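Local coordinates for xyloglucan-specific endo-beta-1,4-glucanase GH12 (Aspergillus niveus, PDB 4NPR), which probably hydrolyses internal beta-1,4-glucosidic linkages of xyloglucan, with retention of the beta-configuration at the cleaved sugar, at residues 110-115 and 229-234; 116-121 and 225-230; 123-128 and 137-142. One frame throughout, in Å; residues are numbered along the deposited sequence.

How the contacts relate
The three contacts trace how a beta-jelly roll is assembled from two sheets. Contacts 1 and 2, centres 8 Å apart, share S229 and N230. Contact 1 joins strands 105-113 and 231-240 in one sheet, contact 2 joins 117-128 and 215-226 in the other, and two chain corners, at 114-116 and 227-230, carry both strand pairs across the sandwich together. Contact 3, its centre 21 Å from that of contact 2, pairs the other edge of strand 117-128 with 137-146 and is nested in sequence inside the excursions closed by contacts 1 and 2. D120 of contact 2 packs on W142 of contact 3, so strand 117-128 runs from the corner between the sheets into the buried hairpin.

Contact 1 (110-115 and 229-234)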
ATOM      1  N   TRP A 110      -1.842   4.620  11.782  1.00 14.41           N
ATOM      2  CA  TRP A 110      -0.904   3.509  12.035  1.00 13.91           C
ATOM      3  C   TRP A 110       0.243   3.909  12.919  1.00 13.88           C
ATOM      4  O   TRP A 110       0.516   5.093  13.134  1.00 13.21           O
ATOM      5  CB  TRP A 110      -0.321   2.941  10.741  1.00 13.98           C
ATOM      6  CG  TRP A 110       0.414   3.949   9.890  1.00 13.37           C
ATOM      7  CD1 TRP A 110      -0.125   4.717   8.957  1.00 13.10           C
ATOM      8  CD2 TRP A 110       1.824   4.298   9.941  1.00 13.20           C
ATOM      9  NE1 TRP A 110       0.839   5.557   8.400  1.00 13.87           N
ATOM     10  CE2 TRP A 110       2.040   5.313   8.992  1.00 12.88           C
ATOM     11  CE3 TRP A 110       2.906   3.868  10.707  1.00 13.18           C
ATOM     12  CZ2 TRP A 110       3.292   5.856   8.738  1.00 12.97           C
ATOM     13  CZ3 TRP A 110       4.178   4.459  10.469  1.00 12.79           C
ATOM     14  CH2 TRP A 110       4.343   5.436   9.503  1.00 12.53           C
ATOM     15  N   ASN A 111       0.919   2.874  13.395  1.00 15.50           N
ATOM     16  CA  ASN A 111       2.121   2.995  14.217  1.00 16.92           C
ATOM     17  C   ASN A 111       3.138   1.854  13.983  1.00 16.07           C
ATOM     18  O   ASN A 111       2.766   0.730  13.766  1.00 14.23           O
ATOM     19  CB  ASN A 111       1.728   3.031  15.699  1.00 18.44           C
ATOM     20  CG  ASN A 111       2.895   3.385  16.568  1.00 21.48           C
ATOM     21  OD1 ASN A 111       3.433   4.507  16.443  1.00 26.29           O
ATOM     22  ND2 ASN A 111       3.385   2.417  17.381  1.00 21.46           N
ATOM     23  N   TYR A 112       4.429   2.166  14.052  1.00 17.00           N
ATOM     24  CA  TYR A 112       5.464   1.154  13.954  1.00 16.87           C
ATOM     25  C   TYR A 112       6.269   1.142  15.220  1.00 17.88           C
ATOM     26  O   TYR A 112       6.573   2.198  15.761  1.00 17.93           O
ATOM     27  CB  TYR A 112       6.418   1.409  12.753  1.00 16.53           C
ATOM     28  CG  TYR A 112       6.361   0.315  11.671  1.00 15.81           C
ATOM     29  CD1 TYR A 112       6.656  -0.996  11.968  1.00 14.79           C
ATOM     30  CD2 TYR A 112       6.017   0.614  10.373  1.00 16.10           C
ATOM     31  CE1 TYR A 112       6.620  -1.978  11.007  1.00 14.88           C
ATOM     32  CE2 TYR A 112       5.984  -0.363   9.384  1.00 16.11           C
ATOM     33  CZ  TYR A 112       6.274  -1.675   9.710  1.00 15.51           C
ATOM     34  OH  TYR A 112       6.203  -2.662   8.747  1.00 14.44           O
ATOM     35  N   SER A 113       6.631  -0.050  15.691  1.00 17.50           N
ATOM     36  CA  SER A 113       7.692  -0.136  16.677  1.00 17.96           C
ATOM     37  C   SER A 113       8.660  -1.259  16.324  1.00 18.10           C
ATOM     38  O   SER A 113       8.333  -2.140  15.539  1.00 17.66           O
ATOM     39  CB  SER A 113       7.112  -0.307  18.098  1.00 18.07           C
ATOM     40  OG  SER A 113       6.288  -1.464  18.204  1.00 18.87           O
ATOM     41  N   GLY A 114       9.850  -1.204  16.908  1.00 19.45           N
ATOM     42  CA  GLY A 114      10.827  -2.311  16.839  1.00 21.12           C
ATOM     43  C   GLY A 114      12.201  -1.809  16.454  1.00 20.28           C
ATOM     44  O   GLY A 114      12.379  -0.627  16.349  1.00 17.86           O
ATOM     45  N   SER A 115      13.159  -2.703  16.199  1.00 22.13           N
ATOM     46  CA  SER A 115      14.561  -2.259  16.027  1.00 22.94           C
ATOM     47  C   SER A 115      15.115  -2.369  14.600  1.00 23.67           C
ATOM     48  O   SER A 115      14.836  -3.358  13.879  1.00 23.41           O
ATOM     49  CB  SER A 115      15.489  -2.929  17.062  1.00 22.71           C
ATOM     50  OG  SER A 115      15.249  -4.313  17.115  1.00 23.50           O
ATOM     51  N   SER A 229      13.965  -6.264  13.244  1.00 19.13           N
ATOM     52  CA  SER A 229      13.558  -7.299  14.243  1.00 20.13           C
ATOM     53  C   SER A 229      12.541  -6.729  15.201  1.00 19.83           C
ATOM     54  O   SER A 229      12.594  -5.531  15.503  1.00 19.85           O
ATOM     55  CB  SER A 229      14.758  -7.866  15.035  1.00 20.24           C
ATOM     56  OG  SER A 229      15.775  -6.915  15.173  1.00 19.49           O
ATOM     57  N   ASN A 230      11.642  -7.606  15.660  1.00 20.47           N
ATOM     58  CA  ASN A 230      10.542  -7.272  16.578  1.00 21.72           C
ATOM     59  C   ASN A 230       9.727  -6.083  16.140  1.00 20.69           C
ATOM     60  O   ASN A 230       9.380  -5.224  16.962  1.00 21.60           O
ATOM     61  CB  ASN A 230      11.058  -7.056  17.993  1.00 24.03           C
ATOM     62  CG  ASN A 230      11.796  -8.269  18.500  1.00 28.16           C
ATOM     63  OD1 ASN A 230      11.216  -9.356  18.626  1.00 33.87           O
ATOM     64  ND2 ASN A 230      13.085  -8.125  18.728  1.00 29.34           N
ATOM     65  N   ALA A 231       9.441  -6.025  14.837  1.00 17.79           N
ATOM     66  CA  ALA A 231       8.623  -4.967  14.317  1.00 15.84           C
ATOM     67  C   ALA A 231       7.203  -5.324  14.589  1.00 14.81           C
ATOM     68  O   ALA A 231       6.819  -6.498  14.610  1.00 13.79           O
ATOM     69  CB  ALA A 231       8.843  -4.771  12.837  1.00 16.13           C
ATOM     70  N   VAL A 232       6.434  -4.279  14.840  1.00 14.25           N
ATOM     71  CA  VAL A 232       5.012  -4.382  15.067  1.00 13.74           C
ATOM     72  C   VAL A 232       4.445  -3.192  14.343  1.00 13.49           C
ATOM     73  O   VAL A 232       4.823  -2.056  14.615  1.00 14.39           O
ATOM     74  CB  VAL A 232       4.634  -4.330  16.560  1.00 13.73           C
ATOM     75  CG1 VAL A 232       3.135  -4.599  16.729  1.00 13.75           C
ATOM     76  CG2 VAL A 232       5.440  -5.337  17.376  1.00 13.33           C
ATOM     77  N   PHE A 233       3.615  -3.479  13.355  1.00 13.10           N
ATOM     78  CA  PHE A 233       2.885  -2.480  12.610  1.00 12.16           C
ATOM     79  C   PHE A 233       1.415  -2.621  13.037  1.00 11.76           C
ATOM     80  O   PHE A 233       0.807  -3.662  12.861  1.00 11.28           O
ATOM     81  CB  PHE A 233       3.060  -2.707  11.117  1.00 11.70           C
ATOM     82  CG  PHE A 233       2.192  -1.831  10.267  1.00 11.97           C
ATOM     83  CD1 PHE A 233       2.396  -0.454  10.228  1.00 11.84           C
ATOM     84  CD2 PHE A 233       1.172  -2.372   9.504  1.00 12.29           C
ATOM     85  CE1 PHE A 233       1.615   0.349   9.450  1.00 11.83           C
ATOM     86  CE2 PHE A 233       0.395  -1.561   8.686  1.00 12.08           C
ATOM     87  CZ  PHE A 233       0.622  -0.211   8.659  1.00 12.14           C
ATOM     88  N   THR A 234       0.895  -1.546  13.609  1.00 11.68           N
ATOM     89  CA  THR A 234      -0.366  -1.481  14.295  1.00 11.82           C
ATOM     90  C   THR A 234      -1.193  -0.508  13.492  1.00 11.84           C
ATOM     91  O   THR A 234      -0.867   0.674  13.392  1.00 11.07           O
ATOM     92  CB  THR A 234      -0.185  -0.887  15.720  1.00 12.10           C
ATOM     93  OG1 THR A 234       0.756  -1.676  16.448  1.00 13.99           O
ATOM     94  CG2 THR A 234      -1.464  -0.871  16.496  1.00 11.90           C
TER
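N111 pairs with T234 and S113 with V232 in a nearly antiparallel ladder, the short strand axes 4.7 Å apart and inclined at 173°. Backbone hydrogen bonds run both ways in each pair; one is S113 N to V232 O at 2.9 Å. Beyond them the register slips by one at a beta bulge, and pairing resumes at S115 and S229, whose side chains add only a weak bond, OG to OG 3.3 Å. G114 spans the slip with backbone angles suited to glycine, the G114 CA lying 3.3 Å from N230 O.

On the face bearing Y112 and F233 the interaction is aromatic. The F233 CB lies over one face of the Y112 ring, 3.9 Å from its centroid, a CH-pi contact, while A231 CB meets that ring at its edge. The two rings themselves are tilted by 40°. F233 swings its ring away from its own N-H (chi1 172°, CG trans to N), which brings F233 CE1 to within 3.5 Å of W110 CB and completes a three-residue cluster. V121 of the opposing sheet packs on all three rings, and the Y112 hydroxyl is hydrogen-bonded to T223 and W74. The chemistry is therefore divided: N111, S113 and T234, with V232 among them, occupy the more solvent-facing side, while the aromatic cluster faces the interior and ties the two sheets together.

Contact 2 (116-121 and 225-230); sequences NIVADV and PFSGSN
V118 faces both F226 and S227, and this two-against-one pairing is a classic beta bulge in the antiparallel ladder between strands 117-128 and 215-226 of the jelly roll. Its signature is the carbonyl of V118, which accepts two backbone donors: F226 N at 2.7 Å, in a bond of 167° at the hydrogen, and S227 N at 3.2 Å. Neither donor lies squarely in the carbonyl plane; F226 N is the more tilted, by 30°, as expected when one oxygen has to serve two successive amides. In return V118 N gives its hydrogen to S227 O at 2.8 Å, so V118 is satisfied at both its N-H and its C=O.

Beyond the bulge A119 is set against P225, a non-hydrogen-bonded pair, so this ladder asks no N-H of the proline. A119 CB rests 3.8 Å from P225 CA, and W74 of the other sheet packs against both residues. Further partners take up other polar groups: A119 bonds through its backbone to L146 of the next strand, D120 O accepts from T223 OG1, and F226 O receives the ammonium group of K84. G228, opposite I117, has backbone angles that call for glycine as the chain turns its corner.

The side chains pack beside the bulge. V118 spreads its two methyls between the two residues opposite: CG1, anti to the backbone N (chi1 -175°), makes an apolar contact with F226 CB at 3.7 Å, while V118 CG2 approaches S227 OG at 3.6 Å. The F226 ring turns its edge to the oxygen that accepts two hydrogen bonds, with F226 CD1 3.9 Å from V118 O.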
ATOM      1  N   ASN A 116      15.886  -1.336  14.217  1.00 22.93           N
ATOM      2  CA  ASN A 116      16.469  -1.202  12.873  1.00 23.64           C
ATOM      3  C   ASN A 116      15.499  -1.424  11.721  1.00 21.40           C
ATOM      4  O   ASN A 116      15.751  -2.224  10.827  1.00 22.68           O
ATOM      5  CB  ASN A 116      17.688  -2.130  12.719  1.00 25.26           C
ATOM      6  CG  ASN A 116      18.632  -2.042  13.911  1.00 29.06           C
ATOM      7  OD1 ASN A 116      19.063  -0.954  14.318  1.00 30.88           O
ATOM      8  ND2 ASN A 116      18.947  -3.199  14.501  1.00 29.98           N
ATOM      9  N   ILE A 117      14.400  -0.697  11.723  1.00 20.48           N
ATOM     10  CA  ILE A 117      13.331  -0.914  10.724  1.00 20.50           C
ATOM     11  C   ILE A 117      13.608  -0.305   9.342  1.00 18.98           C
ATOM     12  O   ILE A 117      13.968   0.862   9.245  1.00 19.98           O
ATOM     13  CB  ILE A 117      11.975  -0.405  11.245  1.00 21.67           C
ATOM     14  CG1 ILE A 117      11.435  -1.364  12.318  1.00 24.59           C
ATOM     15  CG2 ILE A 117      10.938  -0.391  10.141  1.00 22.34           C
ATOM     16  CD1 ILE A 117      10.384  -0.767  13.242  1.00 25.88           C
ATOM     17  N   VAL A 118      13.441  -1.114   8.291  1.00 16.31           N
ATOM     18  CA  VAL A 118      13.489  -0.654   6.906  1.00 14.23           C
ATOM     19  C   VAL A 118      12.223  -1.239   6.270  1.00 13.90           C
ATOM     20  O   VAL A 118      12.064  -2.432   6.194  1.00 13.04           O
ATOM     21  CB  VAL A 118      14.758  -1.166   6.164  1.00 13.56           C
ATOM     22  CG1 VAL A 118      14.863  -0.589   4.744  1.00 12.55           C
ATOM     23  CG2 VAL A 118      16.014  -0.871   6.964  1.00 12.95           C
ATOM     24  N   ALA A 119      11.313  -0.371   5.850  1.00 14.38           N
ATOM     25  CA  ALA A 119       9.921  -0.736   5.543  1.00 14.41           C
ATOM     26  C   ALA A 119       9.257   0.485   5.028  1.00 14.64           C
ATOM     27  O   ALA A 119       9.683   1.589   5.340  1.00 15.35           O
ATOM     28  CB  ALA A 119       9.182  -1.179   6.791  1.00 14.57           C
ATOM     29  N   ASP A 120       8.241   0.286   4.213  1.00 15.36           N
ATOM     30  CA  ASP A 120       7.306   1.354   3.864  1.00 15.57           C
ATOM     31  C   ASP A 120       5.900   1.050   4.363  1.00 14.23           C
ATOM     32  O   ASP A 120       5.595  -0.096   4.716  1.00 13.53           O
ATOM     33  CB  ASP A 120       7.305   1.683   2.348  1.00 16.63           C
ATOM     34  CG  ASP A 120       6.691   0.593   1.484  1.00 17.52           C
ATOM     35  OD1 ASP A 120       5.508   0.220   1.646  1.00 20.93           O
ATOM     36  OD2 ASP A 120       7.397   0.127   0.585  1.00 17.90           O
ATOM     37  N   VAL A 121       5.096   2.120   4.451  1.00 13.41           N
ATOM     38  CA  VAL A 121       3.675   2.066   4.741  1.00 12.80           C
ATOM     39  C   VAL A 121       2.987   2.774   3.588  1.00 12.73           C
ATOM     40  O   VAL A 121       3.256   3.923   3.324  1.00 12.66           O
ATOM     41  CB  VAL A 121       3.310   2.762   6.073  1.00 12.82           C
ATOM     42  CG1 VAL A 121       1.842   2.506   6.424  1.00 12.95           C
ATOM     43  CG2 VAL A 121       4.214   2.283   7.204  1.00 12.96           C
ATOM     44  N   PRO A 225       8.012  -4.501   4.283  1.00 12.34           N
ATOM     45  CA  PRO A 225       9.267  -4.510   5.006  1.00 12.58           C
ATOM     46  C   PRO A 225      10.473  -5.040   4.208  1.00 12.88           C
ATOM     47  O   PRO A 225      10.331  -5.969   3.402  1.00 13.17           O
ATOM     48  CB  PRO A 225       8.959  -5.426   6.173  1.00 13.03           C
ATOM     49  CG  PRO A 225       8.007  -6.408   5.624  1.00 13.16           C
ATOM     50  CD  PRO A 225       7.123  -5.598   4.705  1.00 12.91           C
ATOM     51  N   PHE A 226      11.649  -4.462   4.463  1.00 12.96           N
ATOM     52  CA  PHE A 226      12.904  -4.940   3.886  1.00 13.68           C
ATOM     53  C   PHE A 226      13.736  -5.694   4.951  1.00 14.04           C
ATOM     54  O   PHE A 226      14.204  -6.789   4.711  1.00 13.81           O
ATOM     55  CB  PHE A 226      13.670  -3.789   3.247  1.00 13.42           C
ATOM     56  CG  PHE A 226      12.920  -3.089   2.093  1.00 14.19           C
ATOM     57  CD1 PHE A 226      11.848  -2.220   2.332  1.00 14.49           C
ATOM     58  CD2 PHE A 226      13.327  -3.247   0.774  1.00 14.66           C
ATOM     59  CE1 PHE A 226      11.210  -1.537   1.284  1.00 14.57           C
ATOM     60  CE2 PHE A 226      12.673  -2.590  -0.284  1.00 14.68           C
ATOM     61  CZ  PHE A 226      11.622  -1.727  -0.026  1.00 14.57           C
ATOM     62  N   SER A 227      13.862  -5.121   6.146  1.00 14.75           N
ATOM     63  CA  SER A 227      14.542  -5.760   7.263  1.00 14.88           C
ATOM     64  C   SER A 227      14.301  -5.044   8.585  1.00 14.83           C
ATOM     65  O   SER A 227      13.832  -3.908   8.622  1.00 14.19           O
ATOM     66  CB  SER A 227      16.021  -5.783   7.023  1.00 15.38           C
ATOM     67  OG  SER A 227      16.477  -4.459   7.025  1.00 16.77           O
ATOM     68  N   GLY A 228      14.646  -5.752   9.659  1.00 15.48           N
ATOM     69  CA  GLY A 228      14.418  -5.341  11.038  1.00 16.64           C
ATOM     70  C   GLY A 228      14.082  -6.524  11.944  1.00 17.59           C
ATOM     71  O   GLY A 228      13.955  -7.658  11.485  1.00 19.51           O
ATOM     72  N   SER A 229      13.965  -6.264  13.244  1.00 19.13           N
ATOM     73  CA  SER A 229      13.558  -7.299  14.243  1.00 20.13           C
ATOM     74  C   SER A 229      12.541  -6.729  15.201  1.00 19.83           C
ATOM     75  O   SER A 229      12.594  -5.531  15.503  1.00 19.85           O
ATOM     76  CB  SER A 229      14.758  -7.866  15.035  1.00 20.24           C
ATOM     77  OG  SER A 229      15.775  -6.915  15.173  1.00 19.49           O
ATOM     78  N   ASN A 230      11.642  -7.606  15.660  1.00 20.47           N
ATOM     79  CA  ASN A 230      10.542  -7.272  16.578  1.00 21.72           C
ATOM     80  C   ASN A 230       9.727  -6.083  16.140  1.00 20.69           C
ATOM     81  O   ASN A 230       9.380  -5.224  16.962  1.00 21.60           O
ATOM     82  CB  ASN A 230      11.058  -7.056  17.993  1.00 24.03           C
ATOM     83  CG  ASN A 230      11.796  -8.269  18.500  1.00 28.16           C
ATOM     84  OD1 ASN A 230      11.216  -9.356  18.626  1.00 33.87           O
ATOM     85  ND2 ASN A 230      13.085  -8.125  18.728  1.00 29.34           N
TER

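Contact 3 (123-128 and 137-142)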
ATOM      1  N   TYR A 123      -0.469   2.780   0.564  1.00 13.16           N
ATOM      2  CA  TYR A 123      -1.521   2.363  -0.324  1.00 14.03           C
ATOM      3  C   TYR A 123      -0.864   1.848  -1.590  1.00 16.28           C
ATOM      4  O   TYR A 123       0.161   2.385  -2.030  1.00 16.07           O
ATOM      5  CB  TYR A 123      -2.464   3.489  -0.754  1.00 13.25           C
ATOM      6  CG  TYR A 123      -3.233   4.147   0.334  1.00 12.63           C
ATOM      7  CD1 TYR A 123      -2.665   5.181   1.093  1.00 13.09           C
ATOM      8  CD2 TYR A 123      -4.519   3.773   0.608  1.00 12.32           C
ATOM      9  CE1 TYR A 123      -3.375   5.801   2.110  1.00 12.86           C
ATOM     10  CE2 TYR A 123      -5.255   4.397   1.601  1.00 12.46           C
ATOM     11  CZ  TYR A 123      -4.680   5.399   2.370  1.00 12.90           C
ATOM     12  OH  TYR A 123      -5.430   6.035   3.367  1.00 13.30           O
ATOM     13  N   ASP A 124      -1.498   0.808  -2.152  1.00 19.08           N
ATOM     14  CA  ASP A 124      -1.202   0.236  -3.439  1.00 20.70           C
ATOM     15  C   ASP A 124      -2.497   0.086  -4.258  1.00 19.94           C
ATOM     16  O   ASP A 124      -3.344  -0.731  -3.938  1.00 21.60           O
ATOM     17  CB  ASP A 124      -0.571  -1.117  -3.213  1.00 23.67           C
ATOM     18  CG  ASP A 124       0.479  -1.438  -4.230  1.00 27.31           C
ATOM     19  OD1 ASP A 124       0.765  -0.574  -5.089  1.00 31.83           O
ATOM     20  OD2 ASP A 124       1.038  -2.550  -4.163  1.00 32.35           O
ATOM     21  N   MET A 125      -2.653   0.900  -5.295  1.00 19.68           N
ATOM     22  CA  MET A 125      -3.830   0.901  -6.137  1.00 19.19           C
ATOM     23  C   MET A 125      -3.464   0.583  -7.584  1.00 19.18           C
ATOM     24  O   MET A 125      -2.515   1.130  -8.136  1.00 20.29           O
ATOM     25  CB  MET A 125      -4.487   2.254  -6.089  1.00 19.35           C
ATOM     26  CG  MET A 125      -4.892   2.678  -4.699  1.00 19.73           C
ATOM     27  SD  MET A 125      -5.568   4.342  -4.795  1.00 20.23           S
ATOM     28  CE  MET A 125      -4.055   5.284  -4.668  1.00 22.52           C
ATOM     29  N   PHE A 126      -4.258  -0.272  -8.203  1.00 18.19           N
ATOM     30  CA  PHE A 126      -3.917  -0.878  -9.456  1.00 17.44           C
ATOM     31  C   PHE A 126      -4.949  -0.539 -10.519  1.00 17.73           C
ATOM     32  O   PHE A 126      -6.155  -0.537 -10.232  1.00 15.82           O
ATOM     33  CB  PHE A 126      -3.874  -2.369  -9.236  1.00 18.26           C
ATOM     34  CG  PHE A 126      -2.687  -2.821  -8.456  1.00 18.87           C
ATOM     35  CD1 PHE A 126      -1.456  -2.957  -9.080  1.00 18.70           C
ATOM     36  CD2 PHE A 126      -2.787  -3.064  -7.091  1.00 19.59           C
ATOM     37  CE1 PHE A 126      -0.348  -3.361  -8.366  1.00 19.89           C
ATOM     38  CE2 PHE A 126      -1.697  -3.490  -6.369  1.00 19.83           C
ATOM     39  CZ  PHE A 126      -0.459  -3.635  -7.006  1.00 20.48           C
ATOM     40  N   LEU A 127      -4.467  -0.222 -11.732  1.00 17.27           N
ATOM     41  CA  LEU A 127      -5.328   0.024 -12.871  1.00 17.67           C
ATOM     42  C   LEU A 127      -5.241  -1.060 -13.918  1.00 19.77           C
ATOM     43  O   LEU A 127      -4.233  -1.793 -13.996  1.00 21.51           O
ATOM     44  CB  LEU A 127      -4.949   1.311 -13.527  1.00 17.46           C
ATOM     45  CG  LEU A 127      -5.028   2.457 -12.559  1.00 17.08           C
ATOM     46  CD1 LEU A 127      -4.616   3.733 -13.265  1.00 17.33           C
ATOM     47  CD2 LEU A 127      -6.440   2.544 -12.047  1.00 17.33           C
ATOM     48  N   SER A 128      -6.305  -1.177 -14.719  1.00 20.40           N
ATOM     49  CA  SER A 128      -6.312  -2.087 -15.859  1.00 20.80           C
ATOM     50  C   SER A 128      -7.200  -1.567 -16.968  1.00 22.00           C
ATOM     51  O   SER A 128      -8.056  -0.698 -16.730  1.00 22.69           O
ATOM     52  CB  SER A 128      -6.719  -3.476 -15.459  1.00 21.30           C
ATOM     53  OG  SER A 128      -6.333  -4.358 -16.492  1.00 24.09           O
ATOM     54  N   TYR A 137      -0.984  -0.411 -14.656  1.00 20.59           N
ATOM     55  CA  TYR A 137      -0.491   0.630 -13.789  1.00 19.91           C
ATOM     56  C   TYR A 137      -0.543   0.298 -12.327  1.00 18.51           C
ATOM     57  O   TYR A 137      -1.395  -0.432 -11.836  1.00 17.87           O
ATOM     58  CB  TYR A 137      -1.265   1.916 -13.999  1.00 20.86           C
ATOM     59  CG  TYR A 137      -0.910   2.604 -15.260  1.00 21.78           C
ATOM     60  CD1 TYR A 137       0.232   3.382 -15.339  1.00 22.36           C
ATOM     61  CD2 TYR A 137      -1.702   2.469 -16.383  1.00 23.60           C
ATOM     62  CE1 TYR A 137       0.570   4.031 -16.515  1.00 22.96           C
ATOM     63  CE2 TYR A 137      -1.391   3.127 -17.571  1.00 24.81           C
ATOM     64  CZ  TYR A 137      -0.248   3.908 -17.633  1.00 23.80           C
ATOM     65  OH  TYR A 137       0.084   4.537 -18.822  1.00 22.81           O
ATOM     66  N   GLU A 138       0.384   0.883 -11.614  1.00 17.72           N
ATOM     67  CA  GLU A 138       0.341   0.801 -10.196  1.00 18.48           C
ATOM     68  C   GLU A 138       0.623   2.168  -9.634  1.00 16.41           C
ATOM     69  O   GLU A 138       1.567   2.832 -10.067  1.00 14.91           O
ATOM     70  CB  GLU A 138       1.362  -0.224  -9.672  1.00 19.91           C
ATOM     71  CG  GLU A 138       1.340  -0.367  -8.145  1.00 21.80           C
ATOM     72  CD  GLU A 138       2.415  -1.308  -7.614  1.00 24.02           C
ATOM     73  OE1 GLU A 138       3.253  -1.839  -8.389  1.00 26.43           O
ATOM     74  OE2 GLU A 138       2.441  -1.512  -6.391  1.00 27.33           O
ATOM     75  N   ILE A 139      -0.195   2.559  -8.661  1.00 15.42           N
ATOM     76  CA  ILE A 139      -0.012   3.801  -7.938  1.00 14.95           C
ATOM     77  C   ILE A 139       0.152   3.544  -6.438  1.00 15.46           C
ATOM     78  O   ILE A 139      -0.691   2.927  -5.781  1.00 15.69           O
ATOM     79  CB  ILE A 139      -1.191   4.719  -8.171  1.00 14.87           C
ATOM     80  CG1 ILE A 139      -1.201   5.180  -9.619  1.00 14.85           C
ATOM     81  CG2 ILE A 139      -1.101   5.944  -7.278  1.00 15.33           C
ATOM     82  CD1 ILE A 139      -1.921   4.248 -10.546  1.00 14.62           C
ATOM     83  N   MET A 140       1.255   4.007  -5.894  1.00 15.22           N
ATOM     84  CA  MET A 140       1.506   3.824  -4.490  1.00 15.42           C
ATOM     85  C   MET A 140       1.505   5.184  -3.819  1.00 14.27           C
ATOM     86  O   MET A 140       1.938   6.184  -4.387  1.00 14.08           O
ATOM     87  CB  MET A 140       2.846   3.146  -4.233  1.00 16.55           C
ATOM     88  CG  MET A 140       3.149   1.930  -5.080  1.00 17.77           C
ATOM     89  SD  MET A 140       4.370   0.841  -4.266  1.00 22.07           S
ATOM     90  CE  MET A 140       3.523   0.112  -2.860  1.00 21.43           C
ATOM     91  N   VAL A 141       1.050   5.192  -2.579  1.00 13.11           N
ATOM     92  CA  VAL A 141       1.091   6.382  -1.781  1.00 12.14           C
ATOM     93  C   VAL A 141       1.696   5.997  -0.469  1.00 11.62           C
ATOM     94  O   VAL A 141       1.088   5.277   0.320  1.00 11.32           O
ATOM     95  CB  VAL A 141      -0.302   7.000  -1.599  1.00 11.49           C
ATOM     96  CG1 VAL A 141      -0.180   8.241  -0.749  1.00 11.17           C
ATOM     97  CG2 VAL A 141      -0.908   7.330  -2.970  1.00 11.16           C
ATOM     98  N   TRP A 142       2.925   6.455  -0.280  1.00 11.30           N
ATOM     99  CA  TRP A 142       3.711   6.128   0.894  1.00 11.20           C
ATOM    100  C   TRP A 142       3.472   7.189   1.972  1.00 11.81           C
ATOM    101  O   TRP A 142       3.852   8.353   1.838  1.00 11.47           O
ATOM    102  CB  TRP A 142       5.190   6.080   0.545  1.00 10.90           C
ATOM    103  CG  TRP A 142       5.634   4.947  -0.334  1.00 10.77           C
ATOM    104  CD1 TRP A 142       4.918   4.321  -1.337  1.00 11.23           C
ATOM    105  CD2 TRP A 142       6.905   4.330  -0.323  1.00 10.63           C
ATOM    106  NE1 TRP A 142       5.666   3.329  -1.914  1.00 11.13           N
ATOM    107  CE2 TRP A 142       6.897   3.320  -1.314  1.00 11.14           C
ATOM    108  CE3 TRP A 142       8.051   4.514   0.435  1.00 10.92           C
ATOM    109  CZ2 TRP A 142       8.004   2.494  -1.545  1.00 11.36           C
ATOM    110  CZ3 TRP A 142       9.162   3.680   0.209  1.00 11.11           C
ATOM    111  CH2 TRP A 142       9.132   2.699  -0.764  1.00 11.38           C
TER
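E138 and F126 lie side by side and point the same way, with the carboxylate and ring planes 25° apart and F126 CE1 3.4 Å from E138 CG. The glutamate is fully extended, chi1 -179°, which carries its carboxylate along the ring and on to that of D124. These two acids meet with planes 37° apart, although their nearest oxygens are modelled too close for the separation to be trusted. M140 follows E138 on the same face of its strand and also touches D124, with M140 CG 3.5 Å from D124 OD1. The sulfur M140 SD in turn accepts a weak hydrogen bond from W142 NE1 at 3.7 Å.

The opposite face of the ladder is mostly apolar. M125 bends at its thioether so that M125 CE touches I139 CG2 at 4.0 Å and also reaches V141; L127 CD1 meets I139 CD1 at 3.9 Å, and L127 CB rests against Y137 CB. Y123 sets its ring edge toward V141 O, with its hydroxyl hydrogen-bonded to S106.

Regular backbone pairing holds both faces in place. M125 and I139 exchange two nearly straight bonds, with I139 N to M125 O at 2.8 Å; Y123 and V141 likewise exchange two hydrogen bonds, and L127 N donates to Y137 O at 3.1 Å. In the next shell H135 stacks on F126 and E224 of strand 215-226 touches M140, while helix 198-207 packs on M125, I139 and V141. This is an antiparallel beta hairpin, 117-128 with 137-146, in the jelly roll of family 12 glycosidases; its clustered acids on one face are consistent with the carboxylate-lined substrate cleft of that family, while its other face builds the hydrophobic core.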